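Local coordinates for protein dimethyl-sulfide monooxygenase (Hyphomicrobium sulfonivorans, PDB 6AK1) that oxidises dimethyl sulfide to methanethiol and formaldehyde with NADH and molecular oxygen, as the large, FMN-dependent subunit of a two-component monooxygenase, at residues A294-Q297 with E298-Y302; A310-G313 with G314-G317. All coordinates share one frame; numbering follows the deposited sequence.

Contact 1: A294-Q297 with E298-Y302; sequences AKYQ and EYLSY
Lys295 and Tyr299 run side by side, one turn apart, on helix 289-300, which packs against the parallel strands of the TIM barrel. The aliphatic part of the lysine lies along the outer half of the phenol: CG is 3.4 Å from Tyr299 CZ, and CD reaches Tyr299 OH at 3.3 Å. With CG anti to the backbone N (chi1 176°) the chain starts out straight, then bends at chi3, and its ammonium forms a salt bridge with Asp407. A lysine suits this place because its methylenes can line a ring while its charge is paired farther out. Over one face of the Tyr299 ring sits the carbonyl O of Lys295, the same atom that accepts a hydrogen bond from Tyr299 N at 2.9 Å. His25 meets this ring edge-to-face.

On another side of the helix, Leu300 CD1 touches Tyr296 CE2 at 3.6 Å, and Leu300 CG lies over one face of that ring, toward its rim. Both are buried: the flat ring of Tyr296 packs on Val370 and Val372 of strand 370-372, and Leu300, whose branched apolar end suits a ring face, meets helix 355-362. Ser301 folds back with chi1 71°, and its OG donates to Glu298 O at 2.7 Å.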
loop_
_atom_site.group_PDB
_atom_site.type_symbol
_atom_site.label_atom_id
_atom_site.label_comp_id
_atom_site.label_asym_id
_atom_site.label_seq_id
_atom_site.Cartn_x
_atom_site.Cartn_y
_atom_site.Cartn_z
ATOM N N ALA A 294 0.059 -0.632 -30.123
ATOM C CA ALA A 294 -1.061 0.174 -30.609
ATOM C C ALA A 294 -2.028 0.531 -29.483
ATOM O O ALA A 294 -2.613 1.621 -29.496
ATOM C CB ALA A 294 -1.799 -0.551 -31.737
ATOM N N LYS A 295 -2.228 -0.374 -28.517
ATOM C CA LYS A 295 -3.047 -0.048 -27.348
ATOM C C LYS A 295 -2.408 1.074 -26.536
ATOM O O LYS A 295 -3.085 2.021 -26.114
ATOM C CB LYS A 295 -3.242 -1.302 -26.489
ATOM C CG LYS A 295 -4.001 -1.067 -25.198
ATOM C CD LYS A 295 -4.216 -2.382 -24.427
ATOM C CE LYS A 295 -5.054 -3.378 -25.241
ATOM N NZ LYS A 295 -5.043 -4.733 -24.617
ATOM N N TYR A 296 -1.092 0.996 -26.341
ATOM C CA TYR A 296 -0.356 2.053 -25.651
ATOM C C TYR A 296 -0.561 3.416 -26.315
ATOM O O TYR A 296 -0.856 4.411 -25.643
ATOM C CB TYR A 296 1.129 1.680 -25.618
ATOM C CG TYR A 296 2.028 2.701 -24.969
ATOM C CD1 TYR A 296 1.977 2.925 -23.592
ATOM C CD2 TYR A 296 2.943 3.433 -25.722
ATOM C CE1 TYR A 296 2.811 3.859 -22.981
ATOM C CE2 TYR A 296 3.781 4.374 -25.120
ATOM C CZ TYR A 296 3.711 4.574 -23.750
ATOM O OH TYR A 296 4.529 5.494 -23.145
ATOM N N GLN A 297 -0.409 3.481 -27.640
ATOM C CA GLN A 297 -0.566 4.753 -28.333
ATOM C C GLN A 297 -2.011 5.224 -28.278
ATOM O O GLN A 297 -2.275 6.429 -28.191
ATOM C CB GLN A 297 -0.087 4.624 -29.783
ATOM C CG GLN A 297 1.399 4.211 -29.908
ATOM C CD GLN A 297 2.354 5.300 -29.446
ATOM O OE1 GLN A 297 1.968 6.465 -29.308
ATOM N NE2 GLN A 297 3.598 4.921 -29.177
ATOM N N GLU A 298 -2.955 4.285 -28.325
ATOM C CA GLU A 298 -4.368 4.630 -28.210
ATOM C C GLU A 298 -4.662 5.272 -26.857
ATOM O O GLU A 298 -5.329 6.304 -26.776
ATOM C CB GLU A 298 -5.218 3.370 -28.431
ATOM C CG GLU A 298 -6.686 3.630 -28.715
ATOM C CD GLU A 298 -7.488 2.336 -28.851
ATOM O OE1 GLU A 298 -7.651 1.852 -29.999
ATOM O OE2 GLU A 298 -7.947 1.803 -27.804
ATOM N N TYR A 299 -4.139 4.687 -25.781
ATOM C CA TYR A 299 -4.258 5.316 -24.472
ATOM C C TYR A 299 -3.622 6.698 -24.468
ATOM O O TYR A 299 -4.233 7.675 -24.008
ATOM C CB TYR A 299 -3.629 4.419 -23.405
ATOM C CG TYR A 299 -4.367 3.104 -23.228
ATOM C CD1 TYR A 299 -5.626 2.909 -23.787
ATOM C CD2 TYR A 299 -3.814 2.064 -22.500
ATOM C CE1 TYR A 299 -6.302 1.706 -23.633
ATOM C CE2 TYR A 299 -4.485 0.866 -22.337
ATOM C CZ TYR A 299 -5.722 0.688 -22.902
ATOM O OH TYR A 299 -6.377 -0.522 -22.746
ATOM N N LEU A 300 -2.397 6.810 -25.003
ATOM C CA LEU A 300 -1.710 8.097 -24.989
ATOM C C LEU A 300 -2.485 9.175 -25.739
ATOM O O LEU A 300 -2.355 10.359 -25.416
ATOM C CB LEU A 300 -0.317 7.969 -25.583
ATOM C CG LEU A 300 0.780 7.394 -24.701
ATOM C CD1 LEU A 300 2.145 7.599 -25.377
ATOM C CD2 LEU A 300 0.748 8.031 -23.326
ATOM N N SER A 301 -3.297 8.806 -26.730
ATOM C CA SER A 301 -4.048 9.843 -27.428
ATOM C C SER A 301 -5.069 10.520 -26.522
ATOM O O SER A 301 -5.515 11.625 -26.848
ATOM C CB SER A 301 -4.737 9.278 -28.678
ATOM O OG SER A 301 -5.812 8.415 -28.349
ATOM N N TYR A 302 -5.423 9.904 -25.380
ATOM C CA TYR A 302 -6.289 10.527 -24.382
ATOM C C TYR A 302 -5.521 11.256 -23.288
ATOM O O TYR A 302 -6.147 11.759 -22.344
ATOM C CB TYR A 302 -7.209 9.483 -23.738
ATOM C CG TYR A 302 -8.263 8.982 -24.696
ATOM C CD1 TYR A 302 -9.474 9.646 -24.818
ATOM C CD2 TYR A 302 -8.028 7.876 -25.502
ATOM C CE1 TYR A 302 -10.428 9.224 -25.715
ATOM C CE2 TYR A 302 -8.980 7.434 -26.400
ATOM C CZ TYR A 302 -10.179 8.116 -26.500
ATOM O OH TYR A 302 -11.147 7.691 -27.379
#

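Contact 2: A310-G313 with G314-G317; sequences ALYG and GWTG
Tyr312 O takes two hydrogen bonds from Thr316, one from the backbone N at 2.8 Å and one from OG1 at 3.0 Å, the hydroxyl approaching from above the carbonyl plane. This is the C-terminal turn of helix 305-316 in the TIM-barrel luciferase-like monooxygenase. Threonine suits it because a short hydroxyl can reach the carbonyl one turn back; chi1 of 71° puts OG1 there, and OG1 is in turn hydrogen-bonded to Ile318 N. Gly317 N bonds to Gly313 O at 2.7 Å; its positive phi would jam a side chain against the preceding carbonyl, hence glycine.

Farther in, Leu311 O accepts a hydrogen bond from Trp315 N and also lies over one face of the indole, 3.2 Å from Trp315 CG. Leu311 CB makes a CH-pi contact with the six-membered ring, 3.8 Å from its centroid and almost on the normal. The Tyr312 ring meets the indole obliquely, CD1 to Trp315 CE3 at 3.7 Å, while its OH hydrogen-bonds to Gly366 O. Replacing Trp315 by an alanine would probably leave Leu311 CB and Tyr312 CD1 without their aromatic partner and open a gap beside Tyr63, whose ring meets the indole edge-to-face.

The Thr316 hydroxyl thus reinforces the last turn and Gly317 lets the chain leave it, while Trp315 supplies apolar, aromatic packing alongside.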
loop_
_atom_site.group_PDB
_atom_site.type_symbol
_atom_site.label_atom_id
_atom_site.label_comp_id
_atom_site.label_asym_id
_atom_site.label_seq_id
_atom_site.Cartn_x
_atom_site.Cartn_y
_atom_site.Cartn_z
ATOM N N ALA A 310 0.150 18.293 -12.642
ATOM C CA ALA A 310 -0.382 18.448 -11.296
ATOM C C ALA A 310 0.151 17.358 -10.383
ATOM O O ALA A 310 0.547 17.632 -9.245
ATOM C CB ALA A 310 -1.914 18.435 -11.318
ATOM N N LEU A 311 0.178 16.112 -10.865
ATOM C CA LEU A 311 0.655 15.010 -10.034
ATOM C C LEU A 311 2.140 15.151 -9.754
ATOM O O LEU A 311 2.579 15.006 -8.605
ATOM C CB LEU A 311 0.360 13.661 -10.704
ATOM C CG LEU A 311 -1.093 13.163 -10.767
ATOM C CD1 LEU A 311 -1.201 11.933 -11.655
ATOM C CD2 LEU A 311 -1.654 12.875 -9.357
ATOM N N TYR A 312 2.923 15.452 -10.794
ATOM C CA TYR A 312 4.348 15.728 -10.619
ATOM C C TYR A 312 4.577 16.814 -9.580
ATOM O O TYR A 312 5.441 16.671 -8.706
ATOM C CB TYR A 312 4.972 16.127 -11.958
ATOM C CG TYR A 312 5.438 14.949 -12.787
ATOM C CD1 TYR A 312 4.832 13.699 -12.664
ATOM C CD2 TYR A 312 6.501 15.077 -13.681
ATOM C CE1 TYR A 312 5.265 12.606 -13.424
ATOM C CE2 TYR A 312 6.943 13.990 -14.443
ATOM C CZ TYR A 312 6.319 12.760 -14.301
ATOM O OH TYR A 312 6.748 11.681 -15.036
ATOM N N GLY A 313 3.786 17.890 -9.639
ATOM C CA GLY A 313 3.935 18.970 -8.677
ATOM C C GLY A 313 3.819 18.487 -7.243
ATOM O O GLY A 313 4.666 18.793 -6.400
ATOM N N GLY A 314 2.763 17.720 -6.947
ATOM C CA GLY A 314 2.614 17.181 -5.606
ATOM C C GLY A 314 3.658 16.129 -5.274
ATOM O O GLY A 314 4.120 16.042 -4.136
ATOM N N TRP A 315 4.050 15.316 -6.259
ATOM C CA TRP A 315 5.000 14.239 -5.981
ATOM C C TRP A 315 6.411 14.764 -5.747
ATOM O O TRP A 315 7.136 14.223 -4.912
ATOM C CB TRP A 315 5.029 13.231 -7.127
ATOM C CG TRP A 315 3.850 12.369 -7.206
ATOM C CD1 TRP A 315 2.988 12.043 -6.183
ATOM C CD2 TRP A 315 3.363 11.711 -8.375
ATOM N NE1 TRP A 315 1.995 11.214 -6.655
ATOM C CE2 TRP A 315 2.202 10.993 -7.996
ATOM C CE3 TRP A 315 3.790 11.656 -9.708
ATOM C CZ2 TRP A 315 1.468 10.226 -8.909
ATOM C CZ3 TRP A 315 3.070 10.901 -10.605
ATOM C CH2 TRP A 315 1.915 10.193 -10.204
ATOM N N THR A 316 6.839 15.792 -6.497
ATOM C CA THR A 316 8.214 16.267 -6.406
ATOM C C THR A 316 8.357 17.661 -5.815
ATOM O O THR A 316 9.461 18.022 -5.408
ATOM C CB THR A 316 8.887 16.261 -7.794
ATOM O OG1 THR A 316 8.328 17.310 -8.598
ATOM C CG2 THR A 316 8.651 14.933 -8.503
ATOM N N GLY A 317 7.289 18.450 -5.750
ATOM C CA GLY A 317 7.391 19.828 -5.313
ATOM C C GLY A 317 7.743 20.833 -6.397
ATOM O O GLY A 317 7.827 22.035 -6.110
#

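Contacts 1 and 2 each lie within a single helix, and the two helices, 289-300 and 305-316, follow one another in the chain; the contacts do not touch, their nearest atoms being about 10 Å and their centres 23 Å apart. Both are partly buried. Contact 1 lies farther from the middle of the chain and flanks the barrel: its two buried tyrosine rings, Tyr296 and Tyr299, face barrel strands, Leu300 packs on helix 355-362, and charged ends pair farther out. Contact 2 is more central, includes a helix end and lacks charged side chains; glycines and an indole dominate, and the side chain of Trp315 is about 12 Å from that of Asp58, which probably binds FMN. Helix 355-362 is a shared neighbour, touched also by Tyr312.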